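Local structure of putative enoyl-CoA hydratase (Streptomyces avermitilis, 3GKB) at residues L24-P28 and V29-G33; A168-V171 and V172-D176; G260-P264 and A265-D269; E271-M274 and R275-A278. The protein probably acts on acyl-CoA thioesters as a crotonase-type enzyme, perhaps an enoyl-CoA hydratase, though its exact reaction is not established. One frame throughout, in Å; residues are numbered along the deposited sequence.

The four contacts follow one another along the chain, and together they show how short local bonds set up the surfaces on which distant parts of a fold meet. Contact 1 shapes the loop between strand 19-24 of the six-stranded sheet and helix 34-48. Contact 2 is the end of helix 165-174, at a subunit interface. Contact 3 spans the loop before helix 264-268 and that helix, and contact 4 lies on the next, 270-280, with centres about 11 Å apart. Contact 3 lies against contact 1 through Val29 and Pro264, and contact 4 touches contact 2 through Arg275. The C-terminal helices thus link the early loop to the end of helix 165-174, although contacts 1 and 2 lie about 24 Å apart between centres.

Contact 1 (L24-P28 and V29-G33); sequences LDNPP and VNVIG
Asn26 and Asn30 hold this loop together by exchanging side-chain and backbone hydrogen bonds across a cis-proline turn. The carboxamide of Asn30 folds back over the start of the loop and uses both its ends. Its OD1 takes the backbone Asn26 N at 2.8 Å in an almost straight bond (173°), the donor standing above the plane of the amide carbonyl. Its ND2 gives a hydrogen to Leu24 O at 3.1 Å, approaching from well above that carbonyl's plane, and also bonds Phe66 O, so that the amide is fixed against flipping. The second carboxamide works in the other direction: with CG anti to the backbone N (chi1 -177°), Asn26 extends ND2 to Val31 O at 2.8 Å, and that oxygen lies in the plane of the amide. A weak backbone bond from Asn30 N to Asn26 O closes the turn.

Water supplements these bonds. One molecule receives hydrogens from Val29 N and Val31 N and donates to Asn26 O at 2.8 Å.

Apolar contact is slight here, and Val29 is buried against Pro264 and Glu267 of helix 264-268.

The loop joins strand 19-24 to helix 34-48 in this crotonase-like fold. Asn30 also bonds the backbone of Ala68, which by comparison with crotonase relatives probably lies in the segment that helps form the oxyanion hole.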
# COMPACT_ATOMS: atom_id res chain seq x y z
N LEU B 24 -21.47 10.11 18.18
CA LEU B 24 -21.42 11.48 17.73
C LEU B 24 -22.83 11.93 17.31
O LEU B 24 -23.49 11.23 16.53
CB LEU B 24 -20.41 11.61 16.57
CG LEU B 24 -18.98 11.14 16.90
CD1 LEU B 24 -18.21 10.71 15.65
CD2 LEU B 24 -18.23 12.21 17.61
N ASP B 25 -23.30 13.04 17.88
CA ASP B 25 -24.71 13.47 17.74
C ASP B 25 -24.81 14.99 17.85
O ASP B 25 -24.94 15.55 18.97
CB ASP B 25 -25.59 12.76 18.78
CG ASP B 25 -27.10 12.91 18.52
OD1 ASP B 25 -27.50 13.63 17.58
OD2 ASP B 25 -27.89 12.26 19.25
N ASN B 26 -24.67 15.65 16.70
CA ASN B 26 -24.68 17.11 16.63
C ASN B 26 -25.54 17.54 15.45
O ASN B 26 -25.03 17.87 14.38
CB ASN B 26 -23.26 17.66 16.49
CG ASN B 26 -23.21 19.15 16.49
OD1 ASN B 26 -23.96 19.79 17.21
ND2 ASN B 26 -22.30 19.72 15.70
N PRO B 27 -26.87 17.53 15.64
CA PRO B 27 -27.79 17.89 14.56
C PRO B 27 -27.50 19.25 13.92
O PRO B 27 -27.00 20.15 14.59
CB PRO B 27 -29.15 17.91 15.25
CG PRO B 27 -29.01 17.05 16.39
CD PRO B 27 -27.60 17.16 16.86
N PRO B 28 -27.87 19.43 12.64
CA PRO B 28 -28.56 18.47 11.76
C PRO B 28 -27.70 17.51 10.93
O PRO B 28 -28.24 16.57 10.35
CB PRO B 28 -29.36 19.40 10.84
CG PRO B 28 -28.52 20.64 10.75
CD PRO B 28 -27.77 20.76 12.04
N VAL B 29 -26.39 17.74 10.81
CA VAL B 29 -25.57 16.90 9.92
C VAL B 29 -24.24 16.46 10.53
O VAL B 29 -23.36 16.02 9.81
CB VAL B 29 -25.27 17.59 8.55
CG1 VAL B 29 -26.55 17.85 7.78
CG2 VAL B 29 -24.52 18.89 8.77
N ASN B 30 -24.11 16.54 11.85
CA ASN B 30 -22.87 16.17 12.54
C ASN B 30 -21.66 16.96 12.04
O ASN B 30 -20.57 16.40 11.80
CB ASN B 30 -22.62 14.66 12.46
CG ASN B 30 -23.29 13.89 13.59
OD1 ASN B 30 -24.27 14.37 14.22
ND2 ASN B 30 -22.80 12.67 13.85
N VAL B 31 -21.82 18.28 11.94
CA VAL B 31 -20.63 19.10 11.68
C VAL B 31 -19.73 19.03 12.90
O VAL B 31 -20.19 18.81 14.02
CB VAL B 31 -20.92 20.58 11.30
CG1 VAL B 31 -21.83 20.69 10.10
CG2 VAL B 31 -21.42 21.36 12.46
N ILE B 32 -18.44 19.16 12.66
CA ILE B 32 -17.42 19.30 13.70
C ILE B 32 -17.21 20.78 13.95
O ILE B 32 -16.53 21.48 13.17
CB ILE B 32 -16.08 18.72 13.25
CG1 ILE B 32 -16.23 17.27 12.79
CG2 ILE B 32 -15.05 18.83 14.38
CD1 ILE B 32 -15.02 16.81 11.96
N GLY B 33 -17.81 21.25 15.02
CA GLY B 33 -17.65 22.64 15.45
C GLY B 33 -16.69 22.75 16.61
O GLY B 33 -16.10 21.74 17.08
O HOH W 1 -27.47 13.29 15.02
O HOH W 2 -24.49 19.70 12.30

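Contact 2 (A168-V171 and V172-D176); sequences ALEV and VLTAD
Val171 and Val172, adjacent in the last turns of helix 165-174, are each tied to the neighbouring turn through main-chain oxygens. The CG2 branch of Val172, beside its own backbone N, rests 3.3 Å from Ala168 O, the same oxygen that accepts the helical bond from Val172 N at 2.9 Å. Val171 contributes its carbonyl, which takes Ala175 N at 3.2 Å through a bent bond (135°) as the chain leaves the helix with positive phi at Ala175. A water donates to Val171 O and to Asp176 O, bridging the helix end to the following loop. Both valines lean their side chains on Leu159 of helix 155-163.

Leu169, one turn back from Leu173, lies alongside it and points the same way, with CD2 4.2 Å from CD1 of Leu173. The pair packs against Leu224 and Val108 of the second subunit.

Thr174 holds OG1 between its backbone N and carbonyl carbon (chi1 68°), from where the hydroxyl gives its hydrogen to Glu170 O at 2.8 Å. Thr174 N reaches that oxygen from the opposite face of the carbonyl plane, so two donors grip it. A valine here would probably leave Glu170 O without its hydroxyl donor and a buried methyl facing that oxygen instead.

Glu170 OE1 bonds the hydroxyl of Tyr186 in the same chain and Asn190 of the second subunit, and OE2 forms a salt bridge with Arg191 of the second subunit. The Thr174 hydroxyl thus serves a carbonyl of its own helix, while the Glu170 carboxylate is used partly for pairing across the subunit interface.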
# COMPACT_ATOMS: atom_id res chain seq x y z
N ALA B 168 -3.36 9.58 -2.89
CA ALA B 168 -3.60 10.72 -2.04
C ALA B 168 -3.91 11.97 -2.87
O ALA B 168 -4.85 12.70 -2.56
CB ALA B 168 -2.41 10.98 -1.10
N LEU B 169 -3.13 12.20 -3.93
CA LEU B 169 -3.36 13.36 -4.80
C LEU B 169 -4.69 13.20 -5.54
O LEU B 169 -5.44 14.16 -5.71
CB LEU B 169 -2.25 13.49 -5.84
CG LEU B 169 -0.96 14.16 -5.36
CD1 LEU B 169 0.08 13.94 -6.45
CD2 LEU B 169 -1.17 15.68 -5.05
N GLU B 170 -4.98 11.97 -5.98
CA GLU B 170 -6.26 11.70 -6.58
C GLU B 170 -7.40 12.03 -5.59
O GLU B 170 -8.34 12.72 -5.95
CB GLU B 170 -6.37 10.24 -7.03
CG GLU B 170 -7.75 9.89 -7.64
CD GLU B 170 -7.98 8.37 -7.79
OE1 GLU B 170 -7.10 7.56 -7.43
OE2 GLU B 170 -9.08 8.01 -8.21
N VAL B 171 -7.31 11.53 -4.37
CA VAL B 171 -8.42 11.76 -3.40
C VAL B 171 -8.59 13.25 -3.17
O VAL B 171 -9.70 13.77 -3.21
CB VAL B 171 -8.21 10.98 -2.08
CG1 VAL B 171 -9.16 11.48 -0.97
CG2 VAL B 171 -8.41 9.48 -2.32
N VAL B 172 -7.48 13.94 -2.91
CA VAL B 172 -7.52 15.36 -2.56
C VAL B 172 -8.00 16.26 -3.72
O VAL B 172 -8.83 17.15 -3.53
CB VAL B 172 -6.16 15.80 -2.01
CG1 VAL B 172 -6.04 17.31 -1.92
CG2 VAL B 172 -5.93 15.10 -0.61
N LEU B 173 -7.50 16.00 -4.93
CA LEU B 173 -7.76 16.91 -6.05
C LEU B 173 -9.04 16.56 -6.80
O LEU B 173 -9.72 17.46 -7.26
CB LEU B 173 -6.53 16.98 -6.96
CG LEU B 173 -5.33 17.72 -6.36
CD1 LEU B 173 -4.12 17.65 -7.29
CD2 LEU B 173 -5.61 19.21 -6.01
N THR B 174 -9.41 15.28 -6.90
CA THR B 174 -10.71 14.95 -7.51
C THR B 174 -11.83 15.36 -6.56
O THR B 174 -12.94 15.68 -6.98
CB THR B 174 -10.90 13.47 -7.92
OG1 THR B 174 -10.97 12.61 -6.78
CG2 THR B 174 -9.81 13.02 -8.85
N ALA B 175 -11.54 15.32 -5.27
CA ALA B 175 -12.49 15.69 -4.21
C ALA B 175 -13.81 14.91 -4.31
O ALA B 175 -14.83 15.38 -3.84
CB ALA B 175 -12.75 17.20 -4.20
N ASP B 176 -13.78 13.72 -4.88
CA ASP B 176 -14.99 12.95 -5.01
C ASP B 176 -15.29 12.15 -3.76
O ASP B 176 -14.43 11.95 -2.93
CB ASP B 176 -14.90 12.06 -6.23
CG ASP B 176 -15.09 12.82 -7.53
OD1 ASP B 176 -15.96 13.74 -7.56
OD2 ASP B 176 -14.38 12.50 -8.50
O HOH W 3 -12.08 12.95 -2.02

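Contact 3 (G260-P264 and A265-D269); sequences GAQTP and AGERD
Glu267 N donates to Thr263 O at 2.9 Å, nearly along the C=O axis, in the first turn of helix 264-268, and a type II beta turn from Gly260 to Thr263 leads into it. A Schellman motif, with Gly260 as its C-prime residue, ends helix 248-258, and Thr263 N-caps helix 264-268.

Thr263 works in both directions. OG1 accepts the capping bond from Gly266 N at 3.2 Å and donates to Gly260 O at 2.6 Å, lying in the plane of that carbonyl on a lone pair. Gly260 O is held by Thr263 N as well, through the bond that closes the turn.

Glu267 bends at chi2 (-76°), which curls its carboxylate back to the backbone of Gln262. OE2 uses its anti lone pair, the one away from OE1, to accept from Gln262 N at 2.9 Å, and it also bonds His69 NE2. An alanine in its place would probably leave Gln262 N and His69 without their shared acceptor and the turn less firmly tied to the helix. The Gln262 side chain runs alongside Glu267 and ends in bonds to Met72 N and Asp71. Arg268 swings outward to a salt bridge with Glu64, while Pro264 O lies over one face of its guanidinium, offset toward the rim.

Gly266 leaves no room for a side chain: a beta carbon would clash with Gly260 O, and Gly266 CA already makes a C-H...O contact with that oxygen at 3.3 Å.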
# COMPACT_ATOMS: atom_id res chain seq x y z
N GLY B 260 -27.01 26.17 0.91
CA GLY B 260 -27.51 25.04 1.66
C GLY B 260 -26.50 24.09 2.28
O GLY B 260 -26.91 23.04 2.77
N ALA B 261 -25.20 24.42 2.26
CA ALA B 261 -24.26 23.57 3.00
C ALA B 261 -24.70 23.52 4.47
O ALA B 261 -25.30 24.47 5.00
CB ALA B 261 -22.79 24.05 2.83
N GLN B 262 -24.44 22.39 5.12
CA GLN B 262 -24.70 22.20 6.53
C GLN B 262 -26.19 22.01 6.81
O GLN B 262 -26.64 22.13 7.94
CB GLN B 262 -24.03 23.29 7.39
CG GLN B 262 -22.53 23.36 7.09
CD GLN B 262 -21.64 24.06 8.12
OE1 GLN B 262 -20.42 23.92 8.04
NE2 GLN B 262 -22.21 24.83 9.06
N THR B 263 -26.93 21.69 5.75
CA THR B 263 -28.27 21.15 5.83
C THR B 263 -28.22 19.77 5.19
O THR B 263 -27.41 19.51 4.32
CB THR B 263 -29.28 22.01 5.05
OG1 THR B 263 -29.09 21.85 3.64
CG2 THR B 263 -29.12 23.47 5.42
N PRO B 264 -29.13 18.87 5.61
CA PRO B 264 -29.11 17.51 5.05
C PRO B 264 -29.19 17.46 3.53
O PRO B 264 -28.41 16.72 2.88
CB PRO B 264 -30.33 16.87 5.69
CG PRO B 264 -30.42 17.58 7.00
CD PRO B 264 -30.12 19.00 6.69
N ALA B 265 -30.07 18.26 2.95
CA ALA B 265 -30.15 18.24 1.42
C ALA B 265 -28.87 18.74 0.74
O ALA B 265 -28.44 18.19 -0.29
CB ALA B 265 -31.36 19.01 0.94
N GLY B 266 -28.27 19.78 1.31
CA GLY B 266 -27.05 20.38 0.80
C GLY B 266 -25.86 19.47 0.96
O GLY B 266 -25.00 19.38 0.08
N GLU B 267 -25.79 18.77 2.09
CA GLU B 267 -24.66 17.87 2.33
C GLU B 267 -24.73 16.55 1.57
O GLU B 267 -23.71 15.91 1.35
CB GLU B 267 -24.54 17.56 3.82
CG GLU B 267 -24.19 18.77 4.68
CD GLU B 267 -22.72 19.18 4.59
OE1 GLU B 267 -21.84 18.32 4.43
OE2 GLU B 267 -22.45 20.38 4.69
N ARG B 268 -25.91 16.13 1.14
CA ARG B 268 -26.05 14.83 0.52
C ARG B 268 -25.10 14.68 -0.70
O ARG B 268 -24.37 13.70 -0.80
CB ARG B 268 -27.50 14.56 0.11
CG ARG B 268 -27.72 13.15 -0.51
CD ARG B 268 -29.21 12.73 -0.47
NE ARG B 268 -29.74 12.87 0.88
CZ ARG B 268 -30.79 13.62 1.23
NH1 ARG B 268 -31.53 14.28 0.34
NH2 ARG B 268 -31.14 13.68 2.51
N ASP B 269 -25.11 15.69 -1.57
CA ASP B 269 -24.18 15.79 -2.69
C ASP B 269 -23.40 17.08 -2.55
O ASP B 269 -23.47 17.98 -3.41
CB ASP B 269 -24.93 15.74 -4.05
CG ASP B 269 -23.99 15.79 -5.28
OD1 ASP B 269 -22.75 15.58 -5.16
OD2 ASP B 269 -24.53 16.03 -6.40

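Contact 4 (E271-M274 and R275-A278); sequences EGLM and RSVA
Ser276 reaches Leu273 because its OG stands between its own backbone N and carbonyl carbon (chi1 70°), close to the helix wall. Arg275 takes a different course, CG anti to its carbonyl carbon (chi1 -66°) and the chain extended from there to NE, so that it runs back alongside Glu271. Both lie on helix 270-280, the last helix of the chain, whose regular alpha-helical bonds Arg275 N to Glu271 O, Ser276 N to Gly272 O and Ala278 N to Met274 O form the frame. Near its start, Asp269 as N-cap bonds Gly272 N.

The Ser276 hydroxyl gives its hydrogen to Leu273 O at 2.9 Å. The same oxygen accepts Val277 N at 3.0 Å in a nearly straight bond (166°), so the serine adds a second donor within the helix and ties up its own polar end.

Beyond their backbone bond, Arg275 and Glu271 meet without a salt bridge. The CG of Arg275 lies 3.4 Å from Glu271 O, and NH1 comes obliquely to Glu271 CB. The carboxylate of Glu271 turns away to a salt bridge with Arg118. The guanidinium reaches contact 2, where NH2 makes a weak hydrogen bond to Thr174 O and NH1 a long, weak ion pair with Asp176.

The apolar side is looser. Val277 meets Leu273 and Met274 and also packs on Leu252 of helix 248-258. Met274, bent at chi2 and chi3, curls its methyl CE to 4.5 Å from Val277 CB, while Leu273 CD1 approaches Val277 CG2 at 4.4 Å.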
# COMPACT_ATOMS: atom_id res chain seq x y z
N GLU B 271 -20.37 17.67 -3.06
CA GLU B 271 -19.40 17.86 -4.15
C GLU B 271 -20.08 18.61 -5.25
O GLU B 271 -19.57 19.65 -5.71
CB GLU B 271 -18.86 16.52 -4.67
CG GLU B 271 -18.00 15.76 -3.66
CD GLU B 271 -18.77 15.02 -2.54
OE1 GLU B 271 -20.01 14.82 -2.66
OE2 GLU B 271 -18.13 14.63 -1.52
N GLY B 272 -21.25 18.13 -5.65
CA GLY B 272 -22.08 18.82 -6.66
C GLY B 272 -22.45 20.26 -6.28
O GLY B 272 -22.36 21.19 -7.09
N LEU B 273 -22.87 20.45 -5.04
CA LEU B 273 -23.23 21.77 -4.55
C LEU B 273 -22.05 22.73 -4.65
O LEU B 273 -22.19 23.86 -5.16
CB LEU B 273 -23.75 21.67 -3.11
CG LEU B 273 -24.16 22.98 -2.44
CD1 LEU B 273 -25.13 23.75 -3.35
CD2 LEU B 273 -24.83 22.68 -1.12
N MET B 274 -20.88 22.29 -4.19
CA MET B 274 -19.71 23.18 -4.22
C MET B 274 -19.21 23.46 -5.64
O MET B 274 -18.76 24.57 -5.94
CB MET B 274 -18.57 22.66 -3.32
CG MET B 274 -18.92 22.66 -1.80
SD MET B 274 -19.52 24.23 -1.09
CE MET B 274 -18.27 25.42 -1.63
N ARG B 275 -19.34 22.50 -6.56
CA ARG B 275 -18.94 22.82 -7.94
C ARG B 275 -19.86 23.83 -8.59
O ARG B 275 -19.38 24.69 -9.33
CB ARG B 275 -18.80 21.56 -8.78
CG ARG B 275 -17.66 20.69 -8.28
CD ARG B 275 -17.33 19.62 -9.28
NE ARG B 275 -16.07 18.98 -8.90
CZ ARG B 275 -15.97 17.80 -8.31
NH1 ARG B 275 -17.05 17.09 -8.05
NH2 ARG B 275 -14.79 17.33 -7.98
N SER B 276 -21.15 23.74 -8.30
CA SER B 276 -22.09 24.73 -8.84
C SER B 276 -21.90 26.12 -8.20
O SER B 276 -22.04 27.13 -8.89
CB SER B 276 -23.51 24.26 -8.73
OG SER B 276 -23.92 24.25 -7.40
N VAL B 277 -21.59 26.17 -6.90
CA VAL B 277 -21.18 27.43 -6.28
C VAL B 277 -19.96 28.03 -7.00
O VAL B 277 -19.93 29.23 -7.29
CB VAL B 277 -20.87 27.30 -4.76
CG1 VAL B 277 -20.21 28.56 -4.22
CG2 VAL B 277 -22.15 26.97 -3.99
N ALA B 278 -18.95 27.21 -7.27
CA ALA B 278 -17.76 27.68 -7.98
C ALA B 278 -18.10 28.16 -9.40
O ALA B 278 -17.59 29.20 -9.82
CB ALA B 278 -16.67 26.58 -8.02